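Local coordinates for protein catechol 2,3-dioxygenase (Pseudomonas sp. KL28, PDB 3HPY) that probably catalyses the iron-dependent extradiol cleavage of the catechol ring by O2, giving 2-hydroxy-6-oxohexa-2,4-dienoate, and works as a homotetramer, at residues Ala12-Leu17 with Ser262-Glu267; Val43-Trp48 with Tyr56-Ala61; His154-Gly159 with Leu214-Phe219. One frame throughout, in Å; residues are numbered along the deposited sequence.

Interaction 1 (Ala12-Leu17 with Ser262-Glu267). With FE (Fe (III) ion), chain I; MCT (4-methylcatechol), chain J.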
loop_
_atom_site.group_PDB
_atom_site.type_symbol
_atom_site.label_atom_id
_atom_site.label_comp_id
_atom_site.label_asym_id
_atom_site.label_seq_id
_atom_site.Cartn_x
_atom_site.Cartn_y
_atom_site.Cartn_z
ATOM N N ALA C 12 -11.815 17.359 -21.156
ATOM C CA ALA C 12 -12.146 16.420 -22.219
ATOM C C ALA C 12 -13.652 16.462 -22.475
ATOM O O ALA C 12 -14.439 16.165 -21.580
ATOM C CB ALA C 12 -11.727 15.010 -21.825
ATOM N N GLN C 13 -14.063 16.847 -23.680
ATOM C CA GLN C 13 -15.490 16.875 -23.986
ATOM C C GLN C 13 -15.846 15.539 -24.623
ATOM O O GLN C 13 -15.448 15.255 -25.755
ATOM C CB GLN C 13 -15.837 18.017 -24.946
ATOM C CG GLN C 13 -17.316 18.043 -25.349
ATOM C CD GLN C 13 -18.156 18.969 -24.489
ATOM O OE1 GLN C 13 -18.241 20.172 -24.749
ATOM N NE2 GLN C 13 -18.778 18.414 -23.453
ATOM N N VAL C 14 -16.590 14.726 -23.877
ATOM C CA VAL C 14 -16.993 13.396 -24.320
ATOM C C VAL C 14 -18.516 13.299 -24.405
ATOM O O VAL C 14 -19.240 13.883 -23.595
ATOM C CB VAL C 14 -16.458 12.309 -23.340
ATOM C CG1 VAL C 14 -16.946 10.926 -23.757
ATOM C CG2 VAL C 14 -14.940 12.335 -23.320
ATOM N N ARG C 15 -18.988 12.554 -25.394
ATOM C CA ARG C 15 -20.414 12.372 -25.614
ATOM C C ARG C 15 -20.898 10.989 -25.177
ATOM O O ARG C 15 -20.252 9.985 -25.443
ATOM C CB ARG C 15 -20.725 12.597 -27.094
ATOM C CG ARG C 15 -19.655 12.072 -28.046
ATOM C CD ARG C 15 -20.097 12.251 -29.493
ATOM N NE ARG C 15 -19.299 11.474 -30.438
ATOM C CZ ARG C 15 -18.136 11.865 -30.948
ATOM N NH1 ARG C 15 -17.614 13.039 -30.614
ATOM N NH2 ARG C 15 -17.492 11.073 -31.794
ATOM N N VAL C 16 -22.029 10.948 -24.487
ATOM C CA VAL C 16 -22.593 9.687 -24.027
ATOM C C VAL C 16 -23.976 9.480 -24.647
ATOM O O VAL C 16 -24.674 10.443 -24.966
ATOM C CB VAL C 16 -22.725 9.653 -22.487
ATOM C CG1 VAL C 16 -21.348 9.565 -21.842
ATOM C CG2 VAL C 16 -23.450 10.888 -22.007
ATOM N N LEU C 17 -24.361 8.221 -24.821
ATOM C CA LEU C 17 -25.656 7.875 -25.403
ATOM C C LEU C 17 -26.811 8.263 -24.474
ATOM O O LEU C 17 -27.860 8.717 -24.937
ATOM C CB LEU C 17 -25.712 6.374 -25.683
ATOM C CG LEU C 17 -24.507 5.757 -26.403
ATOM C CD1 LEU C 17 -24.636 4.239 -26.426
ATOM C CD2 LEU C 17 -24.411 6.310 -27.813
ATOM N N SER C 262 -21.801 4.192 -21.894
ATOM C CA SER C 262 -21.986 4.398 -23.329
ATOM C C SER C 262 -20.874 3.728 -24.130
ATOM O O SER C 262 -20.887 3.756 -25.354
ATOM C CB SER C 262 -21.995 5.893 -23.668
ATOM O OG SER C 262 -22.966 6.594 -22.918
ATOM N N GLY C 263 -19.904 3.134 -23.447
ATOM C CA GLY C 263 -18.817 2.490 -24.161
ATOM C C GLY C 263 -17.539 3.316 -24.253
ATOM O O GLY C 263 -16.581 2.922 -24.915
ATOM N N ASN C 264 -17.519 4.469 -23.599
ATOM C CA ASN C 264 -16.325 5.299 -23.592
ATOM C C ASN C 264 -15.361 4.694 -22.572
ATOM O O ASN C 264 -15.667 4.638 -21.377
ATOM C CB ASN C 264 -16.663 6.725 -23.165
ATOM C CG ASN C 264 -17.572 7.431 -24.145
ATOM O OD1 ASN C 264 -18.574 8.038 -23.751
ATOM N ND2 ASN C 264 -17.226 7.371 -25.426
ATOM N N ARG C 265 -14.202 4.244 -23.037
ATOM C CA ARG C 265 -13.204 3.671 -22.148
ATOM C C ARG C 265 -12.519 4.778 -21.346
ATOM O O ARG C 265 -12.205 5.849 -21.876
ATOM C CB ARG C 265 -12.137 2.919 -22.947
ATOM C CG ARG C 265 -11.044 2.308 -22.074
ATOM C CD ARG C 265 -9.858 1.768 -22.875
ATOM N NE ARG C 265 -10.159 0.559 -23.642
ATOM C CZ ARG C 265 -10.197 0.514 -24.970
ATOM N NH1 ARG C 265 -9.955 1.609 -25.675
ATOM N NH2 ARG C 265 -10.455 -0.628 -25.594
ATOM N N PHE C 266 -12.300 4.524 -20.062
ATOM C CA PHE C 266 -11.598 5.479 -19.222
ATOM C C PHE C 266 -10.532 4.685 -18.473
ATOM O O PHE C 266 -10.518 3.448 -18.518
ATOM C CB PHE C 266 -12.558 6.171 -18.248
ATOM C CG PHE C 266 -13.124 5.268 -17.190
ATOM C CD1 PHE C 266 -12.501 5.150 -15.949
ATOM C CD2 PHE C 266 -14.287 4.545 -17.423
ATOM C CE1 PHE C 266 -13.029 4.330 -14.962
ATOM C CE2 PHE C 266 -14.819 3.724 -16.439
ATOM C CZ PHE C 266 -14.190 3.617 -15.207
ATOM N N GLU C 267 -9.628 5.391 -17.804
ATOM C CA GLU C 267 -8.569 4.726 -17.052
ATOM C C GLU C 267 -8.343 5.395 -15.701
ATOM O O GLU C 267 -8.490 6.621 -15.569
ATOM C CB GLU C 267 -7.270 4.755 -17.862
ATOM C CG GLU C 267 -6.021 4.304 -17.124
ATOM C CD GLU C 267 -4.749 4.650 -17.892
ATOM O OE1 GLU C 267 -4.626 5.812 -18.325
ATOM O OE2 GLU C 267 -3.874 3.777 -18.058
HETATM FE FE FE I . -3.565 6.015 -20.185
HETATM C C1 MCT J . -0.094 2.849 -22.024
HETATM C C2 MCT J . -1.418 3.294 -22.178
HETATM C C3 MCT J . -1.924 4.271 -21.291
HETATM O O3 MCT J . -3.184 4.693 -21.431
HETATM C C4 MCT J . -1.111 4.810 -20.257
HETATM O O4 MCT J . -1.621 5.751 -19.413
HETATM C C5 MCT J . 0.229 4.361 -20.104
HETATM C C6 MCT J . 0.728 3.379 -20.997
HETATM C C MCT J . 0.450 1.811 -22.953
#
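The seam between the N-terminal and C-terminal halves of the chain runs through this contact, where the approach to the strand bearing the iron ligand Glu267 leans against the end of strand 9-16. A backbone-to-hydroxyl bond joins the two segments at the strand end. Ser262 holds OG anti to its own carbonyl carbon (chi1 -55°), which brings the hydroxyl to the point where strand 9-16 ends, and Leu17 N donates to Ser262 OG over 2.9 Å in a distinctly bent bond (142° at the hydrogen). The same oxygen is pressed against the side of Val16, with Ser262 OG only 3.1 Å from Val16 CB. Leu17 folds along the serine, CG standing 3.7 Å from Ser262 CB while CD1 lies near the Ser262 carbonyl. Further back along the strand, Val14 has CG1 anti to its backbone N (chi1 177°) and meets the end of the Asn264 side chain tip to tip; Val16 crosses that side chain at about a right angle. Beyond Asn264 the two segments diverge. Glu267, its side chain extended, instead reaches the iron with OE1 at 2.1 Å from FE, whereas OE2 remains 3.1 Å from FE, so binding is through one oxygen. This is the carboxylate of the facial triad of two histidines and one carboxylate, completed by His154 and His216. Ser218 OG is hydrogen-bonded to OE1 and Thr255 OG1 to OE2, which together fix the rotation of the carboxylate. The approach to the strand is itself tied by Asp260, whose OD1 accepts from the backbone N of both Ser262 and Asn264. Strand 9-16 lies between strands 56-60 and 65-73 in the N-terminal sheet, and strand 265-270 between strands 213-220 and 254-259 in the C-terminal one.

Interaction 2 (Val43-Trp48 with Tyr56-Ala61)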
loop_
_atom_site.group_PDB
_atom_site.type_symbol
_atom_site.label_atom_id
_atom_site.label_comp_id
_atom_site.label_asym_id
_atom_site.label_seq_id
_atom_site.Cartn_x
_atom_site.Cartn_y
_atom_site.Cartn_z
ATOM N N VAL C 43 -23.152 18.823 -19.031
ATOM C CA VAL C 43 -22.909 18.863 -17.592
ATOM C C VAL C 43 -21.405 18.762 -17.343
ATOM O O VAL C 43 -20.730 17.888 -17.892
ATOM C CB VAL C 43 -23.671 17.731 -16.863
ATOM C CG1 VAL C 43 -23.347 16.411 -17.483
ATOM C CG2 VAL C 43 -23.323 17.730 -15.392
ATOM N N TYR C 44 -20.893 19.679 -16.526
ATOM C CA TYR C 44 -19.466 19.746 -16.230
ATOM C C TYR C 44 -19.067 19.054 -14.928
ATOM O O TYR C 44 -19.779 19.119 -13.920
ATOM C CB TYR C 44 -19.004 21.210 -16.179
ATOM C CG TYR C 44 -19.335 22.052 -17.404
ATOM C CD1 TYR C 44 -20.660 22.348 -17.739
ATOM C CD2 TYR C 44 -18.321 22.584 -18.207
ATOM C CE1 TYR C 44 -20.966 23.151 -18.834
ATOM C CE2 TYR C 44 -18.619 23.393 -19.310
ATOM C CZ TYR C 44 -19.943 23.672 -19.616
ATOM O OH TYR C 44 -20.244 24.470 -20.698
ATOM N N PHE C 45 -17.900 18.415 -14.967
ATOM C CA PHE C 45 -17.344 17.698 -13.824
ATOM C C PHE C 45 -15.879 18.064 -13.644
ATOM O O PHE C 45 -15.247 18.601 -14.554
ATOM C CB PHE C 45 -17.397 16.185 -14.044
ATOM C CG PHE C 45 -18.779 15.614 -14.136
ATOM C CD1 PHE C 45 -19.393 15.432 -15.374
ATOM C CD2 PHE C 45 -19.440 15.183 -12.990
ATOM C CE1 PHE C 45 -20.639 14.819 -15.466
ATOM C CE2 PHE C 45 -20.685 14.572 -13.072
ATOM C CZ PHE C 45 -21.285 14.388 -14.312
ATOM N N LYS C 46 -15.348 17.751 -12.465
ATOM C CA LYS C 46 -13.941 17.978 -12.141
ATOM C C LYS C 46 -13.530 16.981 -11.052
ATOM O O LYS C 46 -14.386 16.415 -10.366
ATOM C CB LYS C 46 -13.717 19.402 -11.631
ATOM C CG LYS C 46 -14.235 19.649 -10.214
ATOM C CD LYS C 46 -13.908 21.061 -9.775
ATOM C CE LYS C 46 -12.459 21.171 -9.308
ATOM N NZ LYS C 46 -12.311 20.554 -7.946
ATOM N N CYS C 47 -12.232 16.747 -10.906
ATOM C CA CYS C 47 -11.758 15.840 -9.867
ATOM C C CYS C 47 -11.809 16.655 -8.583
ATOM O O CYS C 47 -11.544 17.858 -8.608
ATOM C CB CYS C 47 -10.334 15.380 -10.178
ATOM S SG CYS C 47 -10.226 14.331 -11.659
ATOM N N TRP C 48 -12.162 16.018 -7.467
ATOM C CA TRP C 48 -12.268 16.748 -6.212
ATOM C C TRP C 48 -11.022 17.539 -5.846
ATOM O O TRP C 48 -11.133 18.605 -5.240
ATOM C CB TRP C 48 -12.621 15.811 -5.051
ATOM C CG TRP C 48 -11.501 14.892 -4.631
ATOM C CD1 TRP C 48 -11.237 13.638 -5.116
ATOM C CD2 TRP C 48 -10.477 15.175 -3.661
ATOM N NE1 TRP C 48 -10.108 13.124 -4.506
ATOM C CE2 TRP C 48 -9.622 14.046 -3.612
ATOM C CE3 TRP C 48 -10.196 16.272 -2.836
ATOM C CZ2 TRP C 48 -8.507 13.983 -2.761
ATOM C CZ3 TRP C 48 -9.074 16.207 -1.979
ATOM C CH2 TRP C 48 -8.250 15.072 -1.957
ATOM N N TYR C 56 -13.874 17.549 -17.155
ATOM C CA TYR C 56 -14.618 16.529 -17.888
ATOM C C TYR C 56 -16.058 16.989 -18.094
ATOM O O TYR C 56 -16.757 17.342 -17.132
ATOM C CB TYR C 56 -14.618 15.208 -17.118
ATOM C CG TYR C 56 -14.820 13.990 -17.992
ATOM C CD1 TYR C 56 -13.760 13.444 -18.716
ATOM C CD2 TYR C 56 -16.069 13.365 -18.083
ATOM C CE1 TYR C 56 -13.931 12.302 -19.502
ATOM C CE2 TYR C 56 -16.251 12.221 -18.868
ATOM C CZ TYR C 56 -15.174 11.694 -19.569
ATOM O OH TYR C 56 -15.333 10.544 -20.310
ATOM N N ILE C 57 -16.500 16.981 -19.347
ATOM C CA ILE C 57 -17.854 17.409 -19.674
ATOM C C ILE C 57 -18.524 16.424 -20.629
ATOM O O ILE C 57 -17.957 16.059 -21.660
ATOM C CB ILE C 57 -17.871 18.817 -20.333
ATOM C CG1 ILE C 57 -16.959 19.789 -19.575
ATOM C CG2 ILE C 57 -19.273 19.385 -20.273
ATOM C CD1 ILE C 57 -15.564 19.906 -20.141
ATOM N N ILE C 58 -19.733 15.995 -20.282
ATOM C CA ILE C 58 -20.445 15.055 -21.127
ATOM C C ILE C 58 -21.624 15.704 -21.832
ATOM O O ILE C 58 -22.224 16.663 -21.330
ATOM C CB ILE C 58 -20.934 13.828 -20.325
ATOM C CG1 ILE C 58 -21.580 14.280 -19.019
ATOM C CG2 ILE C 58 -19.764 12.896 -20.055
ATOM C CD1 ILE C 58 -22.330 13.198 -18.298
ATOM N N ARG C 59 -21.940 15.166 -23.004
ATOM C CA ARG C 59 -23.029 15.663 -23.835
ATOM C C ARG C 59 -23.745 14.493 -24.513
ATOM O O ARG C 59 -23.112 13.693 -25.209
ATOM C CB ARG C 59 -22.463 16.608 -24.896
ATOM C CG ARG C 59 -23.468 17.096 -25.922
ATOM C CD ARG C 59 -22.814 18.081 -26.897
ATOM N NE ARG C 59 -21.817 17.458 -27.767
ATOM C CZ ARG C 59 -22.098 16.859 -28.919
ATOM N NH1 ARG C 59 -23.353 16.797 -29.346
ATOM N NH2 ARG C 59 -21.125 16.330 -29.651
ATOM N N GLU C 60 -25.059 14.397 -24.313
ATOM C CA GLU C 60 -25.839 13.314 -24.909
ATOM C C GLU C 60 -25.832 13.445 -26.421
ATOM O O GLU C 60 -26.539 14.279 -26.981
ATOM C CB GLU C 60 -27.288 13.332 -24.405
ATOM C CG GLU C 60 -28.116 12.150 -24.908
ATOM C CD GLU C 60 -29.544 12.151 -24.396
ATOM O OE1 GLU C 60 -29.746 12.096 -23.165
ATOM O OE2 GLU C 60 -30.469 12.201 -25.230
ATOM N N ALA C 61 -25.027 12.622 -27.082
ATOM C CA ALA C 61 -24.947 12.679 -28.530
ATOM C C ALA C 61 -25.452 11.397 -29.164
ATOM O O ALA C 61 -25.637 10.379 -28.497
ATOM C CB ALA C 61 -23.522 12.951 -28.965
#
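Ile57 turns CG2 anti to its backbone N while CG1 lies anti to the carbonyl carbon (chi1 -45°), and Tyr44 swings its ring beside its own backbone N, so the two groups lie alongside each other on one face of the strand pair. Ile57 CG2 sits over the centre of the Tyr44 ring, 3.9 Å from its centroid, in a CH-pi contact, and Ile57 CG1 approaches CD2 of the same ring. The Tyr44 hydroxyl is held elsewhere, by Leu102 N and Asp38 OD2. On the face that carries Val43, Phe45 and Ile58, both Val43 CG1 and Ile58 CG1 take the crowded position between backbone N and carbonyl carbon, which sets these chains side by side. Ile58 CD1 then meets the edge of the Phe45 ring, 3.7 Å from Phe45 CE1. Helix 19-29 covers this face through Leu19, Tyr26 and Arg27. Two reciprocal pairs of backbone bonds fix the antiparallel register. Val43 and Ile58 exchange long ones, 3.3 Å from Val43 N to Ile58 O; Phe45 N to Tyr56 O is short, 2.7 Å, and nearly along the C=O axis, whereas Tyr56 N approaches Phe45 O from above the carbonyl plane. Such pairing belongs to a beta hairpin, here one joining consecutive strands of the mixed sheet in the vicinal oxygen chelate (VOC) fold.

Interaction 3 (His154-Gly159 with Leu214-Phe219). With FE (Fe (III) ion), chain I; MCT (4-methylcatechol), chain J.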
loop_
_atom_site.group_PDB
_atom_site.type_symbol
_atom_site.label_atom_id
_atom_site.label_comp_id
_atom_site.label_asym_id
_atom_site.label_seq_id
_atom_site.Cartn_x
_atom_site.Cartn_y
_atom_site.Cartn_z
ATOM N N HIS C 154 -4.451 12.515 -18.516
ATOM C CA HIS C 154 -4.199 12.559 -19.944
ATOM C C HIS C 154 -5.294 11.806 -20.675
ATOM O O HIS C 154 -6.342 11.492 -20.112
ATOM C CB HIS C 154 -2.874 11.877 -20.269
ATOM C CG HIS C 154 -2.829 10.432 -19.883
ATOM N ND1 HIS C 154 -2.557 10.013 -18.597
ATOM C CD2 HIS C 154 -3.002 9.304 -20.615
ATOM C CE1 HIS C 154 -2.558 8.692 -18.556
ATOM N NE2 HIS C 154 -2.826 8.237 -19.766
ATOM N N CYS C 155 -5.028 11.522 -21.948
ATOM C CA CYS C 155 -5.944 10.763 -22.783
ATOM C C CYS C 155 -5.082 10.139 -23.862
ATOM O O CYS C 155 -3.955 10.584 -24.104
ATOM C CB CYS C 155 -7.021 11.659 -23.407
ATOM S SG CYS C 155 -6.463 12.712 -24.778
ATOM N N LEU C 156 -5.591 9.090 -24.492
ATOM C CA LEU C 156 -4.852 8.422 -25.546
ATOM C C LEU C 156 -5.743 8.435 -26.775
ATOM O O LEU C 156 -6.854 7.908 -26.750
ATOM C CB LEU C 156 -4.521 6.988 -25.127
ATOM C CG LEU C 156 -3.506 6.188 -25.947
ATOM C CD1 LEU C 156 -3.160 4.900 -25.212
ATOM C CD2 LEU C 156 -4.073 5.864 -27.311
ATOM N N LEU C 157 -5.255 9.060 -27.842
ATOM C CA LEU C 157 -6.008 9.163 -29.081
ATOM C C LEU C 157 -5.486 8.225 -30.150
ATOM O O LEU C 157 -4.297 7.902 -30.192
ATOM C CB LEU C 157 -5.959 10.591 -29.632
ATOM C CG LEU C 157 -6.423 11.743 -28.744
ATOM C CD1 LEU C 157 -7.574 11.299 -27.844
ATOM C CD2 LEU C 157 -5.247 12.229 -27.935
ATOM N N TYR C 158 -6.400 7.801 -31.015
ATOM C CA TYR C 158 -6.088 6.919 -32.130
ATOM C C TYR C 158 -6.433 7.635 -33.422
ATOM O O TYR C 158 -7.568 8.049 -33.625
ATOM C CB TYR C 158 -6.901 5.634 -32.045
ATOM C CG TYR C 158 -6.176 4.497 -31.386
ATOM C CD1 TYR C 158 -5.728 4.600 -30.072
ATOM C CD2 TYR C 158 -5.959 3.299 -32.068
ATOM C CE1 TYR C 158 -5.084 3.532 -29.446
ATOM C CE2 TYR C 158 -5.313 2.227 -31.452
ATOM C CZ TYR C 158 -4.880 2.351 -30.140
ATOM O OH TYR C 158 -4.256 1.299 -29.514
ATOM N N GLY C 159 -5.447 7.781 -34.291
ATOM C CA GLY C 159 -5.679 8.449 -35.552
ATOM C C GLY C 159 -4.462 8.280 -36.429
ATOM O O GLY C 159 -3.405 7.882 -35.939
ATOM N N LEU C 214 -11.140 7.823 -29.995
ATOM C CA LEU C 214 -10.772 8.031 -28.607
ATOM C C LEU C 214 -10.536 6.689 -27.938
ATOM O O LEU C 214 -11.465 5.894 -27.803
ATOM C CB LEU C 214 -11.889 8.789 -27.884
ATOM C CG LEU C 214 -11.831 8.995 -26.364
ATOM C CD1 LEU C 214 -12.473 7.814 -25.669
ATOM C CD2 LEU C 214 -10.399 9.200 -25.901
ATOM N N HIS C 215 -9.298 6.421 -27.538
ATOM C CA HIS C 215 -9.010 5.160 -26.865
ATOM C C HIS C 215 -9.507 5.276 -25.427
ATOM O O HIS C 215 -10.264 4.428 -24.951
ATOM C CB HIS C 215 -7.512 4.844 -26.865
ATOM C CG HIS C 215 -7.197 3.446 -26.424
ATOM N ND1 HIS C 215 -7.043 2.402 -27.312
ATOM C CD2 HIS C 215 -7.065 2.909 -25.188
ATOM C CE1 HIS C 215 -6.832 1.282 -26.644
ATOM N NE2 HIS C 215 -6.841 1.562 -25.352
ATOM N N HIS C 216 -9.090 6.333 -24.739
ATOM C CA HIS C 216 -9.516 6.545 -23.365
ATOM C C HIS C 216 -8.994 7.840 -22.768
ATOM O O HIS C 216 -7.982 8.377 -23.214
ATOM C CB HIS C 216 -9.033 5.401 -22.478
ATOM C CG HIS C 216 -7.562 5.427 -22.208
ATOM N ND1 HIS C 216 -6.652 4.739 -22.979
ATOM C CD2 HIS C 216 -6.844 6.045 -21.240
ATOM C CE1 HIS C 216 -5.439 4.928 -22.500
ATOM N NE2 HIS C 216 -5.524 5.717 -21.443
ATOM N N CYS C 217 -9.708 8.334 -21.761
ATOM C CA CYS C 217 -9.295 9.521 -21.019
ATOM C C CYS C 217 -8.800 8.912 -19.708
ATOM O O CYS C 217 -9.387 7.942 -19.223
ATOM C CB CYS C 217 -10.479 10.454 -20.745
ATOM S SG CYS C 217 -10.896 11.579 -22.109
ATOM N N SER C 218 -7.738 9.463 -19.127
ATOM C CA SER C 218 -7.209 8.885 -17.896
ATOM C C SER C 218 -7.257 9.762 -16.653
ATOM O O SER C 218 -7.054 10.976 -16.717
ATOM C CB SER C 218 -5.776 8.419 -18.111
ATOM O OG SER C 218 -5.269 7.855 -16.913
ATOM N N PHE C 219 -7.509 9.111 -15.522
ATOM C CA PHE C 219 -7.607 9.780 -14.234
ATOM C C PHE C 219 -6.543 9.275 -13.265
ATOM O O PHE C 219 -6.286 8.068 -13.167
ATOM C CB PHE C 219 -9.013 9.578 -13.655
ATOM C CG PHE C 219 -10.106 10.160 -14.516
ATOM C CD1 PHE C 219 -10.583 9.468 -15.626
ATOM C CD2 PHE C 219 -10.625 11.421 -14.236
ATOM C CE1 PHE C 219 -11.557 10.020 -16.446
ATOM C CE2 PHE C 219 -11.603 11.993 -15.050
ATOM C CZ PHE C 219 -12.073 11.290 -16.160
HETATM FE FE FE I . -3.565 6.015 -20.185
HETATM C C1 MCT J . -0.094 2.849 -22.024
HETATM C C2 MCT J . -1.418 3.294 -22.178
HETATM C C3 MCT J . -1.924 4.271 -21.291
HETATM O O3 MCT J . -3.184 4.693 -21.431
HETATM C C4 MCT J . -1.111 4.810 -20.257
HETATM O O4 MCT J . -1.621 5.751 -19.413
HETATM C C5 MCT J . 0.229 4.361 -20.104
HETATM C C6 MCT J . 0.728 3.379 -20.997
HETATM C C MCT J . 0.450 1.811 -22.953
#
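Metal coordination dominates. His154 and His216 both place CG in the crowded position between backbone N and carbonyl carbon, and from adjacent strands their rings converge on the iron, with His154 NE2 and His216 NE2 each 2.4 Å from FE. 4-Methylcatechol chelates the same ion through O3 and O4, and O4 lies at the edge of the His154 ring. The backbone bonds set this convergence. Ser218 N donates almost straight to His154 O over 2.7 Å, and Leu156 N to His216 O over 2.8 Å. A classic beta bulge follows, His215 and His216 both facing Leu156: Leu156 O accepts from His215 N at 3.0 Å and, weakly, from His216 N at 3.4 Å. Among the apolar and ring contacts, Ser218 CB covers one face of the His154 ring, 3.4 Å from its centroid, which helps to hold the imidazole in its orientation. Leu156 CB and CD1 brace the His216 ring, and CD1 also borders the catechol pocket. At the other end the rings of Tyr158 and His215 run nearly parallel, planes 21° apart, but slide past each other with little overlap. Strand 151-159 pairs on its other side with strand 203-207, and strand 213-220 with strand 265-270, while Cys155 and Leu214 pack against strand 65-73 of the N-terminal half.

From the N terminus, segment 12-17 comes first, and its partner 262-267 arrives only near the end of the chain, so interaction 1 closes a very long loop. Interactions 2 and 3 both fall within that loop, one after the other and without crossing: interaction 2 closes a short hairpin, interaction 3 a longer excursion in the C-terminal half. Strands 9-16 and 56-60 are neighbours, with Val14 N probably bonded to Ile57 O, which joins interactions 1 and 2 in the N-terminal sheet. Interactions 1 and 3 share the C-terminal sheet and the iron. Between the halves, Tyr56 and Cys47 of interaction 2 pack on Phe219 of interaction 3.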